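Aminopeptidase C (PDB 4K7C) probably removes amino acids from the N-terminal ends of peptides as a papain-like cysteine aminopeptidase assembled from six chains. Local coordinates at residues G68-F73 with M362-V367; E106-F111 with L178-D183; E290-N295 with N428-P433. All blocks are in the same frame, centred on the assembly; numbering follows the deposited sequence.

Contact 1. Residues G68-F73 with M362-V367; sequences GRCWMF and MTHAMV
Cys70 and Ala365 are joined by the single hydrogen bond between 68-73 and 362-367: the backbone N-H of Ala365 points at Cys70 SG, with N and SG 3.3 Å apart and the N-H...S angle 155°. The sulfur reaches that amide because SG lies between the backbone N and the carbonyl carbon of its own residue. Cys70 was modelled in two conformers, and the bond belongs to the one described here.

The same sulfur lies beside the imidazole of His364, SG being 3.5 Å from ND1 and 4.5 Å from the ring centroid in an oblique approach, 65° off the ring normal. With CG anti to the backbone N (chi1 -170°), the His364 ring swings back toward the helix, while its far nitrogen NE2 is bonded to Asn385 OD1 and Trp387 packs against it. Cysteine on the first turn of helix 70-87, histidine on strand 364-374 and an asparagine behind the ring reproduce the Cys-His-Asn constellation of papain-like peptidases, so these are probably the catalytic residues. Replacing His364 with an alanine would probably leave Cys70 SG without its imidazole neighbour and Asn385 OD1 without the N-H it receives.

Apolar packing completes the interface. Ala365 CB presses on the helix backbone, 3.5 Å from Trp71 CA, and meets Trp71 CB at 4.2 Å; alanine suits a place where strand and helix run so close, their CA atoms at Trp71 and Ala365 only 4.9 Å apart. The Trp71 indole turns away from the strand, and its NE1 is bonded to Asp138 O. Just before Ala365, Thr363 and His364 both face Ser319 in a classic beta bulge, where strand 364-374 begins.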
loop_
_atom_site.group_PDB
_atom_site.type_symbol
_atom_site.label_atom_id
_atom_site.label_comp_id
_atom_site.label_asym_id
_atom_site.label_seq_id
_atom_site.Cartn_x
_atom_site.Cartn_y
_atom_site.Cartn_z
ATOM N N GLY A 68 -23.359 -0.752 -14.040
ATOM C CA GLY A 68 -24.742 -0.914 -13.475
ATOM C C GLY A 68 -25.472 -2.130 -14.053
ATOM O O GLY A 68 -26.670 -2.043 -14.387
ATOM N N ARG A 69 -24.811 -3.291 -14.054
ATOM C CA ARG A 69 -25.294 -4.448 -14.750
ATOM C C ARG A 69 -25.923 -5.439 -13.760
ATOM O O ARG A 69 -26.082 -6.596 -14.098
ATOM C CB ARG A 69 -24.168 -5.160 -15.543
ATOM C CG ARG A 69 -23.658 -4.365 -16.669
ATOM C CD ARG A 69 -22.531 -5.043 -17.432
ATOM N NE ARG A 69 -21.364 -5.270 -16.567
ATOM C CZ ARG A 69 -20.356 -6.056 -16.843
ATOM N NH1 ARG A 69 -20.320 -6.833 -17.939
ATOM N NH2 ARG A 69 -19.362 -6.135 -15.971
ATOM N N CYS A 70 -26.342 -4.967 -12.572
ATOM C CA CYS A 70 -26.813 -5.910 -11.535
ATOM C C CYS A 70 -27.909 -6.842 -12.085
ATOM O O CYS A 70 -27.782 -8.043 -11.969
ATOM C CB CYS A 70 -27.295 -5.145 -10.317
ATOM S SG CYS A 70 -28.700 -4.174 -10.779
ATOM N N TRP A 71 -28.873 -6.276 -12.818
ATOM C CA TRP A 71 -30.029 -7.029 -13.357
ATOM C C TRP A 71 -29.593 -8.214 -14.223
ATOM O O TRP A 71 -30.134 -9.281 -14.105
ATOM C CB TRP A 71 -30.943 -6.109 -14.135
ATOM C CG TRP A 71 -30.336 -5.443 -15.377
ATOM C CD1 TRP A 71 -29.265 -4.571 -15.439
ATOM C CD2 TRP A 71 -30.811 -5.574 -16.720
ATOM N NE1 TRP A 71 -29.037 -4.194 -16.722
ATOM C CE2 TRP A 71 -30.003 -4.748 -17.527
ATOM C CE3 TRP A 71 -31.834 -6.297 -17.310
ATOM C CZ2 TRP A 71 -30.210 -4.622 -18.891
ATOM C CZ3 TRP A 71 -32.056 -6.145 -18.680
ATOM C CH2 TRP A 71 -31.264 -5.331 -19.436
HETATM N N MSE A 72 -28.546 -7.998 -15.020
HETATM C CA MSE A 72 -27.961 -9.043 -15.871
HETATM C C MSE A 72 -27.204 -10.094 -15.088
HETATM O O MSE A 72 -27.364 -11.272 -15.279
HETATM C CB MSE A 72 -26.969 -8.470 -16.887
HETATM C CG MSE A 72 -27.446 -7.359 -17.709
HETATM SE SE MSE A 72 -25.934 -6.844 -18.862
HETATM C CE MSE A 72 -27.128 -5.514 -19.586
ATOM N N PHE A 73 -26.366 -9.638 -14.165
ATOM C CA PHE A 73 -25.615 -10.526 -13.286
ATOM C C PHE A 73 -26.566 -11.406 -12.511
ATOM O O PHE A 73 -26.359 -12.641 -12.437
ATOM C CB PHE A 73 -24.654 -9.747 -12.335
ATOM C CG PHE A 73 -23.339 -9.407 -12.994
ATOM C CD1 PHE A 73 -22.177 -10.087 -12.642
ATOM C CD2 PHE A 73 -23.271 -8.463 -13.944
ATOM C CE1 PHE A 73 -20.982 -9.814 -13.247
ATOM C CE2 PHE A 73 -22.074 -8.156 -14.582
ATOM C CZ PHE A 73 -20.931 -8.876 -14.259
HETATM N N MSE A 362 -36.808 0.565 -6.820
HETATM C CA MSE A 362 -35.759 -0.466 -7.075
HETATM C C MSE A 362 -34.549 0.188 -7.672
HETATM O O MSE A 362 -34.662 0.949 -8.610
HETATM C CB MSE A 362 -36.161 -1.643 -8.020
HETATM C CG MSE A 362 -34.921 -2.405 -8.556
HETATM SE SE MSE A 362 -35.503 -3.861 -9.785
HETATM C CE MSE A 362 -34.006 -5.019 -10.061
ATOM N N THR A 363 -33.389 -0.086 -7.094
ATOM C CA THR A 363 -32.124 0.434 -7.512
ATOM C C THR A 363 -31.107 -0.701 -7.817
ATOM O O THR A 363 -30.062 -0.441 -8.404
ATOM C CB THR A 363 -31.500 1.351 -6.464
ATOM O OG1 THR A 363 -31.204 0.557 -5.313
ATOM C CG2 THR A 363 -32.445 2.514 -6.101
ATOM N N HIS A 364 -31.386 -1.933 -7.398
ATOM C CA HIS A 364 -30.400 -3.033 -7.505
ATOM C C HIS A 364 -31.143 -4.385 -7.577
ATOM O O HIS A 364 -32.138 -4.631 -6.916
ATOM C CB HIS A 364 -29.435 -2.971 -6.301
ATOM C CG HIS A 364 -28.246 -3.892 -6.398
ATOM N ND1 HIS A 364 -27.471 -3.997 -7.541
ATOM C CD2 HIS A 364 -27.682 -4.730 -5.487
ATOM C CE1 HIS A 364 -26.497 -4.882 -7.335
ATOM N NE2 HIS A 364 -26.602 -5.332 -6.095
ATOM N N ALA A 365 -30.633 -5.279 -8.401
ATOM C CA ALA A 365 -31.196 -6.630 -8.579
ATOM C C ALA A 365 -30.161 -7.572 -7.949
ATOM O O ALA A 365 -28.931 -7.439 -8.207
ATOM C CB ALA A 365 -31.327 -6.983 -10.092
HETATM N N MSE A 366 -30.665 -8.541 -7.220
HETATM C CA MSE A 366 -29.867 -9.600 -6.611
HETATM C C MSE A 366 -30.696 -10.878 -6.719
HETATM O O MSE A 366 -31.715 -10.919 -7.380
HETATM C CB MSE A 366 -29.389 -9.235 -5.176
HETATM C CG MSE A 366 -28.540 -7.955 -5.187
HETATM SE SE MSE A 366 -28.004 -7.428 -3.353
HETATM C CE MSE A 366 -29.744 -6.815 -2.693
ATOM N N VAL A 367 -30.253 -11.932 -6.021
ATOM C CA VAL A 367 -30.856 -13.227 -6.056
ATOM C C VAL A 367 -31.022 -13.758 -4.601
ATOM O O VAL A 367 -30.076 -13.756 -3.813
ATOM C CB VAL A 367 -30.003 -14.210 -6.947
ATOM C CG1 VAL A 367 -30.583 -15.636 -6.885
ATOM C CG2 VAL A 367 -29.857 -13.734 -8.342
#

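Contact 2. Residues E106-F111 with L178-D183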
loop_
_atom_site.group_PDB
_atom_site.type_symbol
_atom_site.label_atom_id
_atom_site.label_comp_id
_atom_site.label_asym_id
_atom_site.label_seq_id
_atom_site.Cartn_x
_atom_site.Cartn_y
_atom_site.Cartn_z
ATOM N N GLU A 106 -29.460 -2.676 -28.716
ATOM C CA GLU A 106 -30.955 -2.691 -28.825
ATOM C C GLU A 106 -31.485 -1.429 -28.207
ATOM O O GLU A 106 -32.304 -0.767 -28.799
ATOM C CB GLU A 106 -31.548 -3.916 -28.157
ATOM C CG GLU A 106 -31.298 -5.189 -28.964
ATOM C CD GLU A 106 -32.230 -5.363 -30.211
ATOM O OE1 GLU A 106 -33.215 -4.596 -30.433
ATOM O OE2 GLU A 106 -31.917 -6.315 -30.999
ATOM N N LYS A 107 -30.921 -1.009 -27.067
ATOM C CA LYS A 107 -31.367 0.288 -26.480
ATOM C C LYS A 107 -31.136 1.514 -27.390
ATOM O O LYS A 107 -31.903 2.432 -27.304
ATOM C CB LYS A 107 -30.747 0.496 -25.105
ATOM C CG LYS A 107 -31.323 -0.341 -24.004
ATOM C CD LYS A 107 -30.537 -0.167 -22.676
ATOM C CE LYS A 107 -31.315 -0.752 -21.550
ATOM N NZ LYS A 107 -30.384 -1.029 -20.409
ATOM N N SER A 108 -30.066 1.523 -28.198
ATOM C CA SER A 108 -29.765 2.581 -29.167
ATOM C C SER A 108 -30.927 2.723 -30.190
ATOM O O SER A 108 -31.556 3.786 -30.302
ATOM C CB SER A 108 -28.359 2.355 -29.815
ATOM O OG SER A 108 -27.254 2.304 -28.854
ATOM N N ASN A 109 -31.338 1.599 -30.753
ATOM C CA ASN A 109 -32.506 1.500 -31.620
ATOM C C ASN A 109 -33.833 1.848 -30.925
ATOM O O ASN A 109 -34.656 2.610 -31.492
ATOM C CB ASN A 109 -32.609 0.077 -32.161
ATOM C CG ASN A 109 -33.659 -0.039 -33.260
ATOM O OD1 ASN A 109 -33.522 0.665 -34.275
ATOM N ND2 ASN A 109 -34.623 -0.877 -33.079
ATOM N N TYR A 110 -34.011 1.302 -29.726
ATOM C CA TYR A 110 -35.154 1.692 -28.883
ATOM C C TYR A 110 -35.281 3.184 -28.685
ATOM O O TYR A 110 -36.352 3.733 -28.925
ATOM C CB TYR A 110 -35.167 0.922 -27.536
ATOM C CG TYR A 110 -36.540 0.736 -26.956
ATOM C CD1 TYR A 110 -37.232 -0.427 -27.188
ATOM C CD2 TYR A 110 -37.137 1.683 -26.162
ATOM C CE1 TYR A 110 -38.471 -0.663 -26.672
ATOM C CE2 TYR A 110 -38.415 1.455 -25.645
ATOM C CZ TYR A 110 -39.075 0.293 -25.928
ATOM O OH TYR A 110 -40.325 -0.009 -25.434
ATOM N N PHE A 111 -34.168 3.852 -28.351
ATOM C CA PHE A 111 -34.123 5.279 -28.189
ATOM C C PHE A 111 -34.519 6.013 -29.492
ATOM O O PHE A 111 -35.314 6.947 -29.467
ATOM C CB PHE A 111 -32.721 5.709 -27.721
ATOM C CG PHE A 111 -32.528 7.199 -27.688
ATOM C CD1 PHE A 111 -32.926 7.958 -26.592
ATOM C CD2 PHE A 111 -31.875 7.821 -28.727
ATOM C CE1 PHE A 111 -32.713 9.337 -26.608
ATOM C CE2 PHE A 111 -31.694 9.162 -28.778
ATOM C CZ PHE A 111 -32.097 9.955 -27.689
ATOM N N LEU A 178 -23.915 10.793 -25.840
ATOM C CA LEU A 178 -23.641 11.979 -26.653
ATOM C C LEU A 178 -24.067 11.701 -28.085
ATOM O O LEU A 178 -24.825 12.457 -28.735
ATOM C CB LEU A 178 -22.197 12.306 -26.581
ATOM C CG LEU A 178 -21.596 13.205 -27.664
ATOM C CD1 LEU A 178 -22.331 14.530 -27.795
ATOM C CD2 LEU A 178 -20.104 13.436 -27.487
ATOM N N LYS A 179 -23.657 10.518 -28.544
ATOM C CA LYS A 179 -23.992 10.060 -29.922
ATOM C C LYS A 179 -25.542 10.020 -30.122
ATOM O O LYS A 179 -26.084 10.541 -31.136
ATOM C CB LYS A 179 -23.365 8.676 -30.192
ATOM C CG LYS A 179 -23.711 8.067 -31.547
ATOM C CD LYS A 179 -23.305 8.909 -32.726
ATOM C CE LYS A 179 -23.207 8.123 -34.031
ATOM N NZ LYS A 179 -24.395 7.373 -34.300
ATOM N N LEU A 180 -26.256 9.418 -29.187
ATOM C CA LEU A 180 -27.685 9.264 -29.300
ATOM C C LEU A 180 -28.382 10.588 -29.280
ATOM O O LEU A 180 -29.277 10.845 -30.125
ATOM C CB LEU A 180 -28.258 8.372 -28.241
ATOM C CG LEU A 180 -27.796 6.938 -28.212
ATOM C CD1 LEU A 180 -28.315 6.240 -26.973
ATOM C CD2 LEU A 180 -28.188 6.201 -29.526
ATOM N N ARG A 181 -27.903 11.488 -28.426
ATOM C CA ARG A 181 -28.482 12.863 -28.415
ATOM C C ARG A 181 -28.268 13.653 -29.709
ATOM O O ARG A 181 -29.174 14.341 -30.224
ATOM C CB ARG A 181 -27.950 13.628 -27.172
ATOM C CG ARG A 181 -28.522 13.193 -25.868
ATOM C CD ARG A 181 -27.858 13.967 -24.733
ATOM N NE ARG A 181 -28.363 13.511 -23.446
ATOM C CZ ARG A 181 -27.655 13.098 -22.403
ATOM N NH1 ARG A 181 -26.318 13.011 -22.423
ATOM N NH2 ARG A 181 -28.328 12.842 -21.295
ATOM N N LYS A 182 -27.100 13.560 -30.293
ATOM C CA LYS A 182 -26.757 14.185 -31.522
ATOM C C LYS A 182 -27.660 13.633 -32.611
ATOM O O LYS A 182 -28.152 14.373 -33.454
ATOM C CB LYS A 182 -25.326 13.892 -31.905
ATOM C CG LYS A 182 -24.972 14.411 -33.274
ATOM C CD LYS A 182 -23.533 14.152 -33.628
ATOM C CE LYS A 182 -23.183 14.911 -34.918
ATOM N NZ LYS A 182 -23.622 14.077 -36.002
ATOM N N ASP A 183 -27.780 12.324 -32.621
ATOM C CA ASP A 183 -28.687 11.666 -33.595
ATOM C C ASP A 183 -30.180 12.039 -33.382
ATOM O O ASP A 183 -30.966 12.113 -34.362
ATOM C CB ASP A 183 -28.496 10.162 -33.537
ATOM C CG ASP A 183 -27.196 9.695 -34.132
ATOM O OD1 ASP A 183 -26.538 10.443 -34.911
ATOM O OD2 ASP A 183 -26.851 8.517 -33.826
#
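Phe111 and Leu180 supply most of the apolar contact between 106-111 and 178-183. The Phe111 ring is carried across by a first torsion that sets CG anti to the backbone N (chi1 173°), and its corner atom CE2 comes 3.6 Å from Leu180 CB, the two side chains reaching past one another from their separate helices. Leu180 in turn sends its branch CD2 to Ser108, 3.9 Å from Ser108 CB. A small serine leaves room for that methyl, and its buried hydroxyl is satisfied, since OG is hydrogen-bonded to Lys104 O one turn earlier in its own helix.

The rim of the phenyl ring also meets a polar atom: Leu180 O lies near the ring plane, 3.2 Å from Phe111 CE2, so that the slightly positive C-H edge, not the electron-rich face, is presented to the carbonyl.

These segments belong to helices 96-117 and 170-192; they run in nearly the same direction, 25° apart, and the axes of the two segments approach to 10.8 Å. The arrangement is consistent with the mainly helical part of a papain-like fold, and helix 197-219 packs beside both, Asp211 touching Ser108 and Leu180.

Charged groups are arranged round the flank. Asp183 OD2 receives Lys179 NZ, one turn earlier, through its syn lone pair in a salt bridge of 2.8 Å, and the lysine is shared with Glu210 and Asp211. Arg181, whose CB points away from 106-111, gives NE to Leu132 O and NH1 to Glu359 of the second subunit, carrying this helix into the subunit interface.

Contact 3. Residues E290-N295 with N428-P433; sequences EVRHLN and NEYDKP
Arg292 NE donates to the backbone O of Tyr430 at 2.8 Å, with an N-H...O angle of 154° and the nitrogen in the carbonyl plane; NH2 adds a weaker bond to the same oxygen. The other end of the guanidinium is held by the loop residues just before it in the chain. NH1 and NH2 both grip one oxygen, Glu290 OE1, at 2.8 Å from NH1 in an end-on salt bridge, and NH1 also gives a hydrogen to Val291 O. All these acceptors lie close to the guanidinium plane, which fixes its rotation, and Glu290 probably offsets the charge of this buried arginine. Only arginine offers such a flat fan of donors.

Two waters extend the network. One binds Glu290 O and the other Glu290 N, and each stands 2.7 Å from Tyr430 OH, so the phenol oxygen is joined to the backbone N and O of Glu290 through one water each.

Packing then closes round the guanidinium. Pro433 CG sits over the centre of one face, 3.5 Å from Arg292 CZ; on the other side the guanidinium lies above the Tyr430 ring in a cation-pi contact, Arg292 CZ 4.9 Å from the centroid of the Tyr430 ring and 13° off its normal, with the two planes inclined by 42°. A bend at chi2 lays the arginine chain across the tyrosine, and Arg292 CG touches Tyr430 CE1 at 3.6 Å. The rigid proline ring makes a firm lid.

Tyr430 belongs to the type I turn from Glu429 to Lys432 at the C-terminal side of helix 420-429, which leads into strand 434-436. Strand 275-279 pairs with both 434-436 and 293-295: Arg292 and Pro433 both touch its Thr278, and Glu429 is bonded to His275 and Leu276.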
loop_
_atom_site.group_PDB
_atom_site.type_symbol
_atom_site.label_atom_id
_atom_site.label_comp_id
_atom_site.label_asym_id
_atom_site.label_seq_id
_atom_site.Cartn_x
_atom_site.Cartn_y
_atom_site.Cartn_z
ATOM N N GLU A 290 -42.531 -7.175 -24.003
ATOM C CA GLU A 290 -42.584 -5.964 -23.181
ATOM C C GLU A 290 -42.533 -6.291 -21.717
ATOM O O GLU A 290 -42.696 -7.392 -21.324
ATOM C CB GLU A 290 -43.875 -5.171 -23.461
ATOM C CG GLU A 290 -43.993 -4.632 -24.886
ATOM C CD GLU A 290 -45.335 -3.958 -25.140
ATOM O OE1 GLU A 290 -46.230 -3.972 -24.245
ATOM O OE2 GLU A 290 -45.481 -3.388 -26.239
ATOM N N VAL A 291 -42.306 -5.270 -20.904
ATOM C CA VAL A 291 -42.351 -5.385 -19.433
ATOM C C VAL A 291 -43.814 -5.616 -19.008
ATOM O O VAL A 291 -44.728 -4.874 -19.440
ATOM C CB VAL A 291 -41.728 -4.091 -18.790
ATOM C CG1 VAL A 291 -41.942 -4.000 -17.256
ATOM C CG2 VAL A 291 -40.238 -3.984 -19.135
ATOM N N ARG A 292 -43.991 -6.631 -18.168
ATOM C CA ARG A 292 -45.282 -6.948 -17.491
ATOM C C ARG A 292 -45.089 -7.306 -16.013
ATOM O O ARG A 292 -44.415 -8.290 -15.694
ATOM C CB ARG A 292 -45.911 -8.164 -18.230
ATOM C CG ARG A 292 -46.499 -7.878 -19.618
ATOM C CD ARG A 292 -47.634 -6.853 -19.693
ATOM N NE ARG A 292 -48.087 -6.712 -21.075
ATOM C CZ ARG A 292 -47.622 -5.878 -21.985
ATOM N NH1 ARG A 292 -46.693 -4.994 -21.691
ATOM N NH2 ARG A 292 -48.144 -5.900 -23.236
ATOM N N HIS A 293 -45.574 -6.451 -15.099
ATOM C CA HIS A 293 -45.489 -6.678 -13.710
ATOM C C HIS A 293 -46.894 -6.993 -13.169
ATOM O O HIS A 293 -47.834 -6.236 -13.436
ATOM C CB HIS A 293 -45.008 -5.398 -12.989
ATOM C CG HIS A 293 -43.642 -4.938 -13.347
ATOM N ND1 HIS A 293 -42.536 -5.747 -13.214
ATOM C CD2 HIS A 293 -43.182 -3.715 -13.693
ATOM C CE1 HIS A 293 -41.455 -5.059 -13.563
ATOM N NE2 HIS A 293 -41.822 -3.831 -13.874
ATOM N N LEU A 294 -46.982 -8.035 -12.391
ATOM C CA LEU A 294 -48.171 -8.410 -11.618
ATOM C C LEU A 294 -47.997 -7.911 -10.168
ATOM O O LEU A 294 -47.124 -8.410 -9.420
ATOM C CB LEU A 294 -48.339 -9.925 -11.629
ATOM C CG LEU A 294 -49.392 -10.611 -10.812
ATOM C CD1 LEU A 294 -50.721 -10.117 -11.346
ATOM C CD2 LEU A 294 -49.256 -12.099 -10.897
ATOM N N ASN A 295 -48.828 -6.944 -9.787
ATOM C CA ASN A 295 -48.797 -6.410 -8.446
ATOM C C ASN A 295 -49.580 -7.245 -7.481
ATOM O O ASN A 295 -50.777 -7.500 -7.707
ATOM C CB ASN A 295 -49.379 -5.014 -8.443
ATOM C CG ASN A 295 -48.884 -4.208 -7.256
ATOM O OD1 ASN A 295 -47.829 -4.515 -6.669
ATOM N ND2 ASN A 295 -49.622 -3.215 -6.880
ATOM N N ASN A 428 -55.462 -13.029 -19.210
ATOM C CA ASN A 428 -56.517 -12.033 -19.540
ATOM C C ASN A 428 -56.033 -10.612 -19.785
ATOM O O ASN A 428 -56.588 -9.897 -20.605
ATOM C CB ASN A 428 -57.604 -11.999 -18.481
ATOM C CG ASN A 428 -58.348 -13.304 -18.338
ATOM O OD1 ASN A 428 -58.388 -14.136 -19.246
ATOM N ND2 ASN A 428 -58.918 -13.507 -17.160
ATOM N N GLU A 429 -54.988 -10.160 -19.068
ATOM C CA GLU A 429 -54.535 -8.797 -19.174
ATOM C C GLU A 429 -53.281 -8.626 -19.960
ATOM O O GLU A 429 -52.833 -7.506 -20.185
ATOM C CB GLU A 429 -54.352 -8.228 -17.748
ATOM C CG GLU A 429 -55.672 -8.096 -16.941
ATOM C CD GLU A 429 -55.545 -7.458 -15.571
ATOM O OE1 GLU A 429 -54.576 -6.688 -15.373
ATOM O OE2 GLU A 429 -56.447 -7.679 -14.725
ATOM N N TYR A 430 -52.712 -9.715 -20.450
ATOM C CA TYR A 430 -51.410 -9.594 -21.121
ATOM C C TYR A 430 -51.392 -8.509 -22.190
ATOM O O TYR A 430 -50.486 -7.720 -22.232
ATOM C CB TYR A 430 -50.897 -10.974 -21.657
ATOM C CG TYR A 430 -49.430 -10.865 -22.078
ATOM C CD1 TYR A 430 -48.400 -11.045 -21.144
ATOM C CD2 TYR A 430 -49.080 -10.500 -23.357
ATOM C CE1 TYR A 430 -47.094 -10.916 -21.490
ATOM C CE2 TYR A 430 -47.763 -10.337 -23.719
ATOM C CZ TYR A 430 -46.774 -10.519 -22.770
ATOM O OH TYR A 430 -45.429 -10.421 -23.136
ATOM N N ASP A 431 -52.416 -8.416 -23.058
ATOM C CA ASP A 431 -52.388 -7.412 -24.155
ATOM C C ASP A 431 -52.947 -6.073 -23.786
ATOM O O ASP A 431 -52.790 -5.138 -24.544
ATOM C CB ASP A 431 -53.141 -7.923 -25.383
ATOM C CG ASP A 431 -52.553 -9.203 -25.923
ATOM O OD1 ASP A 431 -51.309 -9.346 -26.011
ATOM O OD2 ASP A 431 -53.346 -10.100 -26.239
ATOM N N LYS A 432 -53.587 -5.964 -22.629
ATOM C CA LYS A 432 -54.168 -4.689 -22.154
ATOM C C LYS A 432 -53.696 -4.338 -20.723
ATOM O O LYS A 432 -54.481 -4.188 -19.843
ATOM C CB LYS A 432 -55.717 -4.782 -22.160
ATOM C CG LYS A 432 -56.232 -5.997 -21.377
ATOM C CD LYS A 432 -57.752 -6.107 -21.187
ATOM C CE LYS A 432 -58.060 -6.805 -19.857
ATOM N NZ LYS A 432 -59.420 -7.399 -19.708
ATOM N N PRO A 433 -52.385 -4.306 -20.478
ATOM C CA PRO A 433 -51.991 -3.945 -19.113
ATOM C C PRO A 433 -52.335 -2.457 -18.764
ATOM O O PRO A 433 -52.416 -1.599 -19.611
ATOM C CB PRO A 433 -50.485 -4.225 -19.141
ATOM C CG PRO A 433 -50.095 -3.783 -20.538
ATOM C CD PRO A 433 -51.237 -4.325 -21.405
HETATM O O HOH W 1 -43.537 -10.165 -21.170
HETATM O O HOH W 2 -44.982 -8.433 -24.856
#

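How the contacts relate
Contact 1 lies close to the centre of the chain, whereas contacts 2 and 3 are farther out, their centres about 23 Å and 22 Å from that of contact 1 and about 27 Å from each other. Contact 2 falls within the span of sequence that contact 1 brings together, and both its segments precede those of contact 3; contacts 1 and 3 alternate along the chain. Helices 70-87 and 96-117 are consecutive, and Trp71 CZ2 packs on Lys107 NZ at 3.9 Å, so the helix of the probable catalytic cysteine leans on the helical bundle. Strand 364-374 pairs with 315-319, which leads through 408-414 and 260-264 to 293-295, linking the probable active-site region with contact 3.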